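Local structure of Low density lipoprotein receptor adapter protein 1 (Rattus norvegicus, 3SO6) at residues 65-68 with 72-75; 50-55 with 123-128. The protein acts as a clathrin-associated sorting adapter for LDL receptor endocytosis, its phosphotyrosine-binding (PID) domain, the part described here, recognising the receptor's NPXY internalization motif. All blocks are in the same frame, centred on the assembly; numbering follows the deposited sequence.

Contact 1: residues 65-68 with 72-75; sequences LIEN and YRIS
Glu67 and Arg73 form a salt bridge at the surface of the PTB domain, joining strand 65-70 to the 3-10 turn that leads into strand 74-79; these are the two outermost strands of its seven-stranded antiparallel sheet. The charged groups meet end-on: both terminal nitrogens of Arg73 converge on a single carboxylate oxygen, with NH2 2.7 Å and NH1 2.8 Å from Glu67 OE2. That oxygen lies close to the guanidinium plane, whereas both nitrogens reach it from the same face of the carboxylate, whose plane is turned 32° from that of the guanidinium. Glutamate suits the site because its chain, CG anti to the backbone N (chi1 -167°) and straight beyond, reaches across toward the 3-10 turn; arginine answers with a long chain bent at chi3 (52°). Arg73 NE donates to Gln92 O, a second hold on the guanidinium. In the backbone, Arg73 pairs with Gln92, while Ile66 and Glu67 share Leu57 of strand 54-59, a classic beta bulge. A leucine in place of Arg73 would probably leave the Glu67 carboxylate without its countercharge and break the water link to strand 65-70. In that link one water accepts from Arg73 NH1 at 2.9 Å and donates to Asn68 O at 3.0 Å.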
loop_
_atom_site.group_PDB
_atom_site.type_symbol
_atom_site.label_atom_id
_atom_site.label_comp_id
_atom_site.label_asym_id
_atom_site.label_seq_id
_atom_site.Cartn_x
_atom_site.Cartn_y
_atom_site.Cartn_z
ATOM N N LEU A 65 -15.007 6.857 2.230
ATOM C CA LEU A 65 -14.216 5.677 1.945
ATOM C C LEU A 65 -13.941 5.519 0.464
ATOM O O LEU A 65 -14.838 5.663 -0.325
ATOM C CB LEU A 65 -14.915 4.424 2.461
ATOM C CG LEU A 65 -14.154 3.097 2.346
ATOM C CD1 LEU A 65 -12.942 3.126 3.298
ATOM C CD2 LEU A 65 -15.153 1.917 2.682
ATOM N N ILE A 66 -12.677 5.276 0.139
ATOM C CA ILE A 66 -12.294 4.800 -1.174
ATOM C C ILE A 66 -12.266 3.280 -1.199
ATOM O O ILE A 66 -12.915 2.651 -2.059
ATOM C CB ILE A 66 -10.927 5.464 -1.672
ATOM C CG1 ILE A 66 -11.080 6.985 -1.654
ATOM C CG2 ILE A 66 -10.408 4.887 -3.036
ATOM C CD1 ILE A 66 -9.675 7.687 -1.732
ATOM N N GLU A 67 -11.496 2.704 -0.249
ATOM C CA GLU A 67 -11.427 1.271 -0.191
ATOM C C GLU A 67 -10.867 0.866 1.146
ATOM O O GLU A 67 -9.955 1.494 1.629
ATOM C CB GLU A 67 -10.467 0.744 -1.298
ATOM C CG GLU A 67 -10.623 -0.734 -1.463
ATOM C CD GLU A 67 -9.741 -1.385 -2.513
ATOM O OE1 GLU A 67 -8.911 -0.712 -3.174
ATOM O OE2 GLU A 67 -9.861 -2.633 -2.643
ATOM N N ASN A 68 -11.467 -0.132 1.766
ATOM C CA ASN A 68 -10.814 -0.811 2.906
ATOM C C ASN A 68 -10.103 -2.044 2.356
ATOM O O ASN A 68 -10.761 -2.991 1.832
ATOM C CB ASN A 68 -11.919 -1.220 3.971
ATOM C CG ASN A 68 -11.307 -1.836 5.213
ATOM O OD1 ASN A 68 -10.085 -2.074 5.323
ATOM N ND2 ASN A 68 -12.103 -1.975 6.189
ATOM N N TYR A 72 -5.162 -9.397 4.280
ATOM C CA TYR A 72 -4.890 -10.660 3.583
ATOM C C TYR A 72 -4.727 -10.524 2.083
ATOM O O TYR A 72 -4.208 -11.392 1.417
ATOM C CB TYR A 72 -6.010 -11.633 3.840
ATOM C CG TYR A 72 -6.229 -11.956 5.284
ATOM C CD1 TYR A 72 -5.227 -12.593 6.049
ATOM C CD2 TYR A 72 -7.452 -11.638 5.881
ATOM C CE1 TYR A 72 -5.490 -12.896 7.377
ATOM C CE2 TYR A 72 -7.693 -11.913 7.220
ATOM C CZ TYR A 72 -6.689 -12.546 7.972
ATOM O OH TYR A 72 -6.900 -12.907 9.324
ATOM N N ARG A 73 -5.174 -9.395 1.551
ATOM C CA ARG A 73 -5.031 -9.100 0.133
ATOM C C ARG A 73 -3.692 -8.470 -0.246
ATOM O O ARG A 73 -3.395 -8.378 -1.459
ATOM C CB ARG A 73 -6.137 -8.127 -0.291
ATOM C CG ARG A 73 -7.538 -8.740 -0.271
ATOM C CD ARG A 73 -8.634 -7.641 -0.485
ATOM N NE ARG A 73 -8.361 -6.847 -1.675
ATOM C CZ ARG A 73 -8.787 -5.598 -1.899
ATOM N NH1 ARG A 73 -9.552 -4.958 -1.034
ATOM N NH2 ARG A 73 -8.391 -4.912 -2.987
ATOM N N ILE A 74 -2.953 -7.881 0.725
ATOM C CA ILE A 74 -1.788 -7.038 0.413
ATOM C C ILE A 74 -0.601 -7.981 0.419
ATOM O O ILE A 74 -0.400 -8.713 1.416
ATOM C CB ILE A 74 -1.619 -5.917 1.461
ATOM C CG1 ILE A 74 -2.867 -5.019 1.542
ATOM C CG2 ILE A 74 -0.324 -5.188 1.170
ATOM C CD1 ILE A 74 -2.826 -4.040 2.741
ATOM N N SER A 75 0.140 -8.041 -0.688
ATOM C CA SER A 75 1.277 -8.945 -0.758
ATOM C C SER A 75 2.565 -8.313 -0.426
ATOM O O SER A 75 3.493 -9.012 0.005
ATOM C CB SER A 75 1.369 -9.559 -2.165
ATOM O OG SER A 75 1.286 -8.526 -3.109
HETATM O O HOH W 1 -10.777 -5.974 1.378
#

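Contact 2: residues 50-55 with 123-128; sequences VSPRGI and FKVAFE
Apolar packing of a beta hairpin turn against the C-terminal helix defines this buried contact, in which Pro52, at the bend between strands 44-51 and 54-59, rests on Val125 and Ala126 of helix 109-131. Such a long C-terminal helix packed on the sheet is a hallmark of the PTB fold. The backbones come close, with Pro52 CA 4.8 Å from Ala126 CA, and the small alanine suits this approach: its CB lies 3.4 Å from Pro52 O and 4.3 Å from Pro52 CB. Beside it the proline ring crosses Val125 obliquely, and Pro52 CG meets Val125 CG1 at 3.4 Å, tighter than usual for two carbons. Val125 presents this methyl by setting CG1 anti to its backbone N (chi1 171°).

The turn itself is a type I beta turn from Ser51 to Gly54. Pro52 fits its second position, where the phi of -64° is natural to the ring. Gly54 takes a positive phi of 136° at which a side chain would jam against the preceding carbonyl. Ser51 OG accepts from Arg53 N at 3.1 Å, making an ST turn that braces the bend. Since no hydrogen bond passes between turn and helix, their attachment here depends on close fit: the rigid ring meets one valine methyl, while the alanine CB lies against the proline carbonyl.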
loop_
_atom_site.group_PDB
_atom_site.type_symbol
_atom_site.label_atom_id
_atom_site.label_comp_id
_atom_site.label_asym_id
_atom_site.label_seq_id
_atom_site.Cartn_x
_atom_site.Cartn_y
_atom_site.Cartn_z
ATOM N N VAL A 50 -3.373 2.777 8.663
ATOM C CA VAL A 50 -2.689 1.448 8.579
ATOM C C VAL A 50 -2.869 0.735 9.937
ATOM O O VAL A 50 -2.538 1.356 10.966
ATOM C CB VAL A 50 -1.168 1.691 8.306
ATOM C CG1 VAL A 50 -0.452 0.369 8.286
ATOM C CG2 VAL A 50 -0.995 2.474 7.004
ATOM N N SER A 51 -3.357 -0.494 9.918
ATOM C CA SER A 51 -3.385 -1.275 11.203
ATOM C C SER A 51 -3.261 -2.715 10.801
ATOM O O SER A 51 -3.183 -3.034 9.607
ATOM C CB SER A 51 -4.740 -1.026 11.867
ATOM O OG SER A 51 -5.767 -1.711 11.180
ATOM N N PRO A 52 -3.236 -3.631 11.778
ATOM C CA PRO A 52 -3.118 -5.057 11.407
ATOM C C PRO A 52 -4.343 -5.530 10.606
ATOM O O PRO A 52 -4.258 -6.602 9.999
ATOM C CB PRO A 52 -2.964 -5.780 12.789
ATOM C CG PRO A 52 -2.445 -4.674 13.691
ATOM C CD PRO A 52 -3.070 -3.393 13.245
ATOM N N ARG A 53 -5.446 -4.786 10.604
ATOM C CA ARG A 53 -6.630 -5.106 9.795
ATOM C C ARG A 53 -6.425 -4.896 8.304
ATOM O O ARG A 53 -7.088 -5.514 7.459
ATOM C CB ARG A 53 -7.833 -4.273 10.299
ATOM C CG ARG A 53 -8.188 -4.538 11.777
ATOM C CD ARG A 53 -9.621 -4.141 12.138
ATOM N NE ARG A 53 -10.682 -4.791 11.352
ATOM C CZ ARG A 53 -11.401 -5.853 11.763
ATOM N NH1 ARG A 53 -11.136 -6.487 12.906
ATOM N NH2 ARG A 53 -12.387 -6.303 11.014
ATOM N N GLY A 54 -5.498 -4.024 7.963
ATOM C CA GLY A 54 -5.307 -3.587 6.574
ATOM C C GLY A 54 -5.109 -2.093 6.436
ATOM O O GLY A 54 -4.667 -1.440 7.360
ATOM N N ILE A 55 -5.360 -1.587 5.228
ATOM C CA ILE A 55 -5.178 -0.175 4.978
ATOM C C ILE A 55 -6.518 0.414 4.548
ATOM O O ILE A 55 -7.155 -0.113 3.622
ATOM C CB ILE A 55 -4.169 0.091 3.832
ATOM C CG1 ILE A 55 -2.791 -0.420 4.212
ATOM C CG2 ILE A 55 -4.105 1.585 3.569
ATOM C CD1 ILE A 55 -1.765 -0.403 3.066
ATOM N N PHE A 123 1.796 -6.005 8.784
ATOM C CA PHE A 123 1.924 -7.373 8.266
ATOM C C PHE A 123 2.344 -8.291 9.392
ATOM O O PHE A 123 1.850 -9.402 9.538
ATOM C CB PHE A 123 3.035 -7.447 7.241
ATOM C CG PHE A 123 2.800 -6.717 5.935
ATOM C CD1 PHE A 123 1.525 -6.323 5.489
ATOM C CD2 PHE A 123 3.912 -6.513 5.056
ATOM C CE1 PHE A 123 1.380 -5.727 4.236
ATOM C CE2 PHE A 123 3.755 -5.967 3.809
ATOM C CZ PHE A 123 2.485 -5.536 3.411
ATOM N N LYS A 124 3.334 -7.906 10.209
ATOM C CA LYS A 124 3.884 -8.744 11.274
ATOM C C LYS A 124 2.850 -9.021 12.361
ATOM O O LYS A 124 2.630 -10.170 12.766
ATOM C CB LYS A 124 5.123 -8.069 11.873
ATOM C CG LYS A 124 5.733 -8.941 13.007
ATOM C CD LYS A 124 7.069 -8.298 13.598
ATOM C CE LYS A 124 7.872 -9.385 14.355
ATOM N NZ LYS A 124 7.589 -9.310 15.758
ATOM N N VAL A 125 2.163 -7.974 12.814
ATOM C CA VAL A 125 1.177 -8.152 13.869
ATOM C C VAL A 125 -0.004 -8.961 13.303
ATOM O O VAL A 125 -0.498 -9.867 14.020
ATOM C CB VAL A 125 0.743 -6.776 14.379
ATOM C CG1 VAL A 125 -0.456 -6.951 15.341
ATOM C CG2 VAL A 125 1.910 -6.127 15.068
ATOM N N ALA A 126 -0.457 -8.735 12.097
ATOM C CA ALA A 126 -1.534 -9.579 11.517
ATOM C C ALA A 126 -1.127 -11.031 11.471
ATOM O O ALA A 126 -1.931 -11.901 11.771
ATOM C CB ALA A 126 -1.933 -9.046 10.140
ATOM N N PHE A 127 0.109 -11.281 11.082
ATOM C CA PHE A 127 0.595 -12.665 11.068
ATOM C C PHE A 127 0.549 -13.323 12.453
ATOM O O PHE A 127 0.164 -14.473 12.587
ATOM C CB PHE A 127 2.006 -12.719 10.462
ATOM C CG PHE A 127 2.523 -14.129 10.349
ATOM C CD1 PHE A 127 1.928 -15.033 9.457
ATOM C CD2 PHE A 127 3.510 -14.567 11.168
ATOM C CE1 PHE A 127 2.451 -16.308 9.305
ATOM C CE2 PHE A 127 3.956 -15.945 11.075
ATOM C CZ PHE A 127 3.374 -16.774 10.137
ATOM N N GLU A 128 0.969 -12.575 13.488
ATOM C CA GLU A 128 0.867 -13.107 14.802
ATOM C C GLU A 128 -0.575 -13.340 15.258
ATOM O O GLU A 128 -0.803 -14.355 15.949
ATOM C CB GLU A 128 1.632 -12.197 15.785
ATOM C CG GLU A 128 3.111 -12.245 15.487
ATOM C CD GLU A 128 3.936 -11.325 16.346
ATOM O OE1 GLU A 128 3.549 -11.149 17.555
ATOM O OE2 GLU A 128 5.001 -10.872 15.874
#

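How the contacts relate
The two contacts lie in one PTB domain with their centres about 11 Å apart, and along the chain both segments of contact 1 fall between those of contact 2. They share the sheet, in which strand 54-59 of contact 2 neighbours strand 65-70 of contact 1. They also touch directly: Ile74 CG2 packs on Phe123 CE1 at 3.5 Å, and Ile74 CD1 on Ile55 CD1 at 3.8 Å. A polar surface link from one edge strand to the turn before the other thus sits near a buried turn-to-helix joint. Residues of 72-75 and of 123-128 both touch the bound receptor peptide, so strand 74-79 and helix 109-131 together supply part of its binding site.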